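Local coordinates for protein KLLA0F20702p (Kluyveromyces lactis, PDB 5Y5A) that probably serves as the Est1 subunit of yeast telomerase, which pairs with Cdc13 and so helps bring the enzyme to telomeres, at residues S43-M48 and H131-S136; R478-E483 and N522-K527. All coordinates share one frame; numbering follows the deposited sequence.

How the contacts relate
Contact 1 and contact 2 follow one another along the chain and lie far apart, their centres 40 Å and their nearest atoms about 26 Å from each other; they share no helix. Both are partly buried, each having two buried touching residues and one exposed. Contact 1 joins two long helices, 33-53 and 113-144, through the aliphatic side chains of Ile45 and Leu133 and the methylene and methyl groups of Met46. Contact 2 joins loops, the one before helix 483-487 and the one leading into helix 526-546, and adds polar chemistry: a tyrosine hydroxyl accepts a backbone N-H that lies outside any helix. Contact 2 also adjoins the bound peptide, which packs on Phe481.

Contact 1: S43-M48 and H131-S136; sequences SKIMQM and HKLYYS
Met46 and Leu133 face each other with CA atoms 7.1 Å apart, on helix segments that run almost parallel, their directions differing by 11° and their axes 10.9 Å apart at closest. Leu133 lies at the middle of the contact, touching both Ile45 and Met46. Its CG stands anti to the backbone N (chi1 -176°), and its CD1 is the branch that does the touching, meeting Met46 CG at 3.5 Å. Met46 differs: its CG is anti to the carbonyl carbon, the chain beyond is extended, and the unbranched thioether is long enough to carry CE across to Leu133 CA, 3.8 Å away. The two side chains cross obliquely. Ile45 meets the same leucine methyl from its own side, Ile45 CG2 to Leu133 CD1 at 4.1 Å, and the pair cross at about a right angle.

This is side-by-side packing within the all-helical N-terminal part of Est1, a family placed in the TPR clan. Helix 78-105 lies against both partners, its Thr85 touching Ile45 and Leu133 alike, while Phe12 and Phe15 of helix 7-21 pack on Ile45. Branched aliphatics suit these buried places, and the flexible methionine suits the partly exposed flank.

On that flank Met46 CE ends 4.0 Å from Ser136 OG. Ser136, with its short side chain, turns its hydroxyl back onto its own helix, OG donating to Lys132 O at 2.6 Å from above the carbonyl plane. Ser136 N reaches that oxygen from the opposite face, so two donors grip Lys132 O and the hydroxyl next to the methionine methyl is already engaged.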
# COMPACT_ATOMS: atom_id res chain seq x y z
N SER A 43 26.98 6.88 -20.04
CA SER A 43 27.48 8.21 -20.38
C SER A 43 26.50 8.96 -21.29
O SER A 43 26.33 10.16 -21.15
CB SER A 43 28.84 8.11 -21.06
OG SER A 43 29.23 9.37 -21.59
N LYS A 44 25.87 8.23 -22.21
CA LYS A 44 24.90 8.84 -23.11
C LYS A 44 23.62 9.19 -22.38
O LYS A 44 23.04 10.25 -22.60
CB LYS A 44 24.58 7.90 -24.27
CG LYS A 44 25.71 7.73 -25.26
CD LYS A 44 25.26 6.94 -26.48
CE LYS A 44 26.35 6.88 -27.53
NZ LYS A 44 25.90 6.17 -28.76
N ILE A 45 23.20 8.30 -21.49
CA ILE A 45 21.96 8.49 -20.75
C ILE A 45 22.08 9.67 -19.80
O ILE A 45 21.19 10.52 -19.74
CB ILE A 45 21.59 7.22 -19.97
CG1 ILE A 45 21.27 6.08 -20.94
CG2 ILE A 45 20.41 7.48 -19.03
CD1 ILE A 45 20.87 4.79 -20.25
N MET A 46 23.20 9.73 -19.07
CA MET A 46 23.47 10.84 -18.16
C MET A 46 23.39 12.16 -18.91
O MET A 46 22.98 13.18 -18.36
CB MET A 46 24.84 10.69 -17.50
CG MET A 46 24.86 9.72 -16.31
SD MET A 46 26.52 9.35 -15.68
CE MET A 46 26.15 8.18 -14.38
N GLN A 47 23.77 12.12 -20.18
CA GLN A 47 23.73 13.29 -21.04
C GLN A 47 22.32 13.65 -21.47
O GLN A 47 21.99 14.83 -21.61
CB GLN A 47 24.60 13.07 -22.26
CG GLN A 47 24.77 14.28 -23.12
CD GLN A 47 25.89 14.08 -24.09
OE1 GLN A 47 26.65 13.13 -23.96
NE2 GLN A 47 26.01 14.98 -25.06
N MET A 48 21.48 12.64 -21.71
CA MET A 48 20.08 12.89 -22.02
C MET A 48 19.42 13.55 -20.83
O MET A 48 18.66 14.52 -20.98
CB MET A 48 19.35 11.59 -22.35
CG MET A 48 19.89 10.88 -23.58
SD MET A 48 19.12 9.26 -23.74
CE MET A 48 20.04 8.58 -25.12
N HIS A 131 23.84 1.78 -9.78
CA HIS A 131 23.39 2.56 -8.65
C HIS A 131 23.74 4.03 -8.84
O HIS A 131 22.96 4.91 -8.46
CB HIS A 131 24.01 2.05 -7.35
CG HIS A 131 23.53 2.76 -6.13
ND1 HIS A 131 24.21 3.82 -5.57
CD2 HIS A 131 22.42 2.58 -5.38
CE1 HIS A 131 23.54 4.25 -4.51
NE2 HIS A 131 22.45 3.52 -4.37
N LYS A 132 24.90 4.29 -9.43
CA LYS A 132 25.36 5.66 -9.63
C LYS A 132 24.51 6.41 -10.63
O LYS A 132 24.26 7.60 -10.46
CB LYS A 132 26.82 5.69 -10.07
CG LYS A 132 27.81 5.69 -8.91
CD LYS A 132 29.25 5.72 -9.39
CE LYS A 132 30.21 5.61 -8.22
NZ LYS A 132 31.64 5.57 -8.65
N LEU A 133 24.06 5.73 -11.68
CA LEU A 133 23.23 6.37 -12.70
C LEU A 133 21.97 7.00 -12.08
O LEU A 133 21.57 8.11 -12.45
CB LEU A 133 22.83 5.37 -13.77
CG LEU A 133 22.03 5.92 -14.95
CD1 LEU A 133 22.87 6.86 -15.79
CD2 LEU A 133 21.52 4.79 -15.80
N TYR A 134 21.37 6.31 -11.13
CA TYR A 134 20.14 6.79 -10.51
C TYR A 134 20.39 7.81 -9.41
O TYR A 134 19.69 8.81 -9.32
CB TYR A 134 19.34 5.62 -9.96
CG TYR A 134 18.81 4.72 -11.04
CD1 TYR A 134 17.94 5.21 -12.02
CD2 TYR A 134 19.17 3.38 -11.10
CE1 TYR A 134 17.45 4.39 -13.01
CE2 TYR A 134 18.68 2.55 -12.09
CZ TYR A 134 17.83 3.06 -13.05
OH TYR A 134 17.34 2.25 -14.04
N TYR A 135 21.39 7.54 -8.58
CA TYR A 135 21.71 8.44 -7.48
C TYR A 135 22.36 9.74 -7.97
O TYR A 135 22.22 10.78 -7.33
CB TYR A 135 22.63 7.74 -6.47
CG TYR A 135 22.83 8.53 -5.19
CD1 TYR A 135 21.80 8.67 -4.27
CD2 TYR A 135 24.05 9.13 -4.90
CE1 TYR A 135 21.96 9.39 -3.11
CE2 TYR A 135 24.23 9.84 -3.73
CZ TYR A 135 23.18 9.98 -2.84
OH TYR A 135 23.35 10.69 -1.68
N SER A 136 23.06 9.69 -9.11
CA SER A 136 23.61 10.89 -9.73
C SER A 136 22.49 11.84 -10.08
O SER A 136 22.58 13.05 -9.86
CB SER A 136 24.40 10.58 -11.01
OG SER A 136 25.56 9.81 -10.75

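Contact 2: R478-E483 and N522-K527; sequences RDYFYE and NKLTAK
Tyr480, Asn522 and Leu524 carry this junction of two loops, with the tyrosine ring reaching across from 478-483. With CB already pointing toward 522-527, CG of Tyr480 takes the place between the backbone N and the carbonyl carbon (chi1 61°), and the ring carries OH on to Leu524. Leu524 N approaches the ring at its edge, near its plane, and donates to Tyr480 OH at 3.0 Å in a nearly straight bond (168°). Glu529 OE2 is a second hydrogen-bonding partner of this hydroxyl, whose nearness to a carboxylate probably polarises it. A tyrosine suits the place because it is both long and polar-tipped: Tyr480 CE2 packs against Leu524 CG at 4.2 Å while OH serves a backbone N-H outside regular structure. A phenylalanine here would probably leave Leu524 N without this acceptor and Glu529 OE2 without this hydroxyl partner.

The backbone O of Asn522 comes obliquely to the same ring, and its side chain lies beside Asp479, its amide orientation uncertain. Leu524 CD1 also lies 4.2 Å from Tyr482 OH, itself hydrogen-bonded to Ser532.

Both loops run into helix N-termini: Tyr482 holds the N-cap position before helix 483-487, and Thr525 is the N-cap of helix 526-546, its OG1 bonded to Glu528 N. The contact thus joins loops at two helix starts, beside the site where Phe481 packs on the bound peptide.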
# COMPACT_ATOMS: atom_id res chain seq x y z
N ARG A 478 -8.56 20.52 11.22
CA ARG A 478 -7.24 20.13 11.71
C ARG A 478 -6.15 20.81 10.91
O ARG A 478 -6.42 21.44 9.88
CB ARG A 478 -7.08 18.62 11.61
CG ARG A 478 -7.24 18.13 10.20
CD ARG A 478 -7.01 16.66 10.14
NE ARG A 478 -7.25 16.10 8.82
CZ ARG A 478 -6.94 14.85 8.50
NH1 ARG A 478 -6.39 14.07 9.42
NH2 ARG A 478 -7.18 14.39 7.28
N ASP A 479 -4.90 20.67 11.36
CA ASP A 479 -3.80 21.39 10.73
C ASP A 479 -2.84 20.50 9.97
O ASP A 479 -1.96 20.99 9.26
CB ASP A 479 -3.05 22.19 11.79
CG ASP A 479 -3.87 23.34 12.34
OD1 ASP A 479 -4.76 23.82 11.61
OD2 ASP A 479 -3.64 23.75 13.50
N TYR A 480 -3.02 19.18 10.09
CA TYR A 480 -2.12 18.24 9.44
C TYR A 480 -2.72 16.84 9.33
O TYR A 480 -3.73 16.54 9.98
CB TYR A 480 -0.78 18.17 10.19
CG TYR A 480 -0.87 17.72 11.63
CD1 TYR A 480 -0.77 16.37 11.97
CD2 TYR A 480 -1.03 18.64 12.67
CE1 TYR A 480 -0.85 15.95 13.28
CE2 TYR A 480 -1.11 18.22 13.99
CZ TYR A 480 -1.02 16.87 14.29
OH TYR A 480 -1.09 16.45 15.60
N PHE A 481 -2.10 16.01 8.51
CA PHE A 481 -2.55 14.63 8.30
C PHE A 481 -2.14 13.73 9.46
O PHE A 481 -1.08 13.91 10.05
CB PHE A 481 -1.99 14.07 7.00
CG PHE A 481 -2.86 14.30 5.80
CD1 PHE A 481 -3.94 15.17 5.87
CD2 PHE A 481 -2.61 13.65 4.60
CE1 PHE A 481 -4.75 15.38 4.77
CE2 PHE A 481 -3.41 13.86 3.49
CZ PHE A 481 -4.48 14.72 3.58
N TYR A 482 -3.00 12.76 9.78
CA TYR A 482 -2.69 11.77 10.81
C TYR A 482 -2.09 10.51 10.17
O TYR A 482 -2.05 10.40 8.94
CB TYR A 482 -3.94 11.42 11.63
CG TYR A 482 -4.56 12.61 12.34
CD1 TYR A 482 -3.78 13.69 12.73
CD2 TYR A 482 -5.92 12.66 12.62
CE1 TYR A 482 -4.33 14.78 13.38
CE2 TYR A 482 -6.48 13.74 13.28
CZ TYR A 482 -5.68 14.80 13.65
OH TYR A 482 -6.24 15.88 14.28
N GLU A 483 -1.64 9.57 11.00
CA GLU A 483 -0.95 8.38 10.52
C GLU A 483 -1.76 7.65 9.46
O GLU A 483 -1.23 7.31 8.39
CB GLU A 483 -0.63 7.40 11.66
CG GLU A 483 0.47 7.86 12.62
CD GLU A 483 -0.07 8.55 13.87
OE1 GLU A 483 -1.14 9.20 13.80
OE2 GLU A 483 0.58 8.43 14.94
N ASN A 522 2.53 22.95 14.71
CA ASN A 522 1.43 22.60 15.58
C ASN A 522 1.19 21.10 15.57
O ASN A 522 0.30 20.61 14.89
CB ASN A 522 0.15 23.33 15.16
CG ASN A 522 -1.07 22.85 15.93
OD1 ASN A 522 -1.96 22.19 15.38
ND2 ASN A 522 -1.13 23.19 17.22
N LYS A 523 2.00 20.36 16.32
CA LYS A 523 1.71 18.95 16.56
C LYS A 523 0.99 18.82 17.88
O LYS A 523 1.38 19.41 18.89
CB LYS A 523 2.99 18.11 16.55
CG LYS A 523 2.73 16.62 16.72
CD LYS A 523 4.02 15.83 16.65
CE LYS A 523 3.78 14.35 16.85
NZ LYS A 523 5.03 13.55 16.79
N LEU A 524 -0.10 18.06 17.87
CA LEU A 524 -0.93 17.91 19.05
C LEU A 524 -0.48 16.72 19.87
O LEU A 524 0.20 15.83 19.36
CB LEU A 524 -2.39 17.73 18.62
CG LEU A 524 -2.94 18.82 17.70
CD1 LEU A 524 -4.22 18.37 17.03
CD2 LEU A 524 -3.17 20.11 18.50
N THR A 525 -0.84 16.70 21.15
CA THR A 525 -0.58 15.54 21.99
C THR A 525 -1.32 14.33 21.43
O THR A 525 -2.25 14.48 20.63
CB THR A 525 -1.02 15.77 23.44
OG1 THR A 525 -2.45 15.81 23.50
CG2 THR A 525 -0.44 17.06 23.99
N ALA A 526 -0.92 13.14 21.86
CA ALA A 526 -1.62 11.93 21.46
C ALA A 526 -3.07 12.02 21.90
O ALA A 526 -3.98 11.55 21.21
CB ALA A 526 -0.95 10.70 22.05
N LYS A 527 -3.28 12.64 23.06
CA LYS A 527 -4.60 12.83 23.63
C LYS A 527 -5.46 13.74 22.75
O LYS A 527 -6.59 13.40 22.39
CB LYS A 527 -4.49 13.42 25.04
CG LYS A 527 -5.83 13.80 25.66
CD LYS A 527 -5.65 14.37 27.06
CE LYS A 527 -6.98 14.81 27.66
NZ LYS A 527 -6.81 15.53 28.96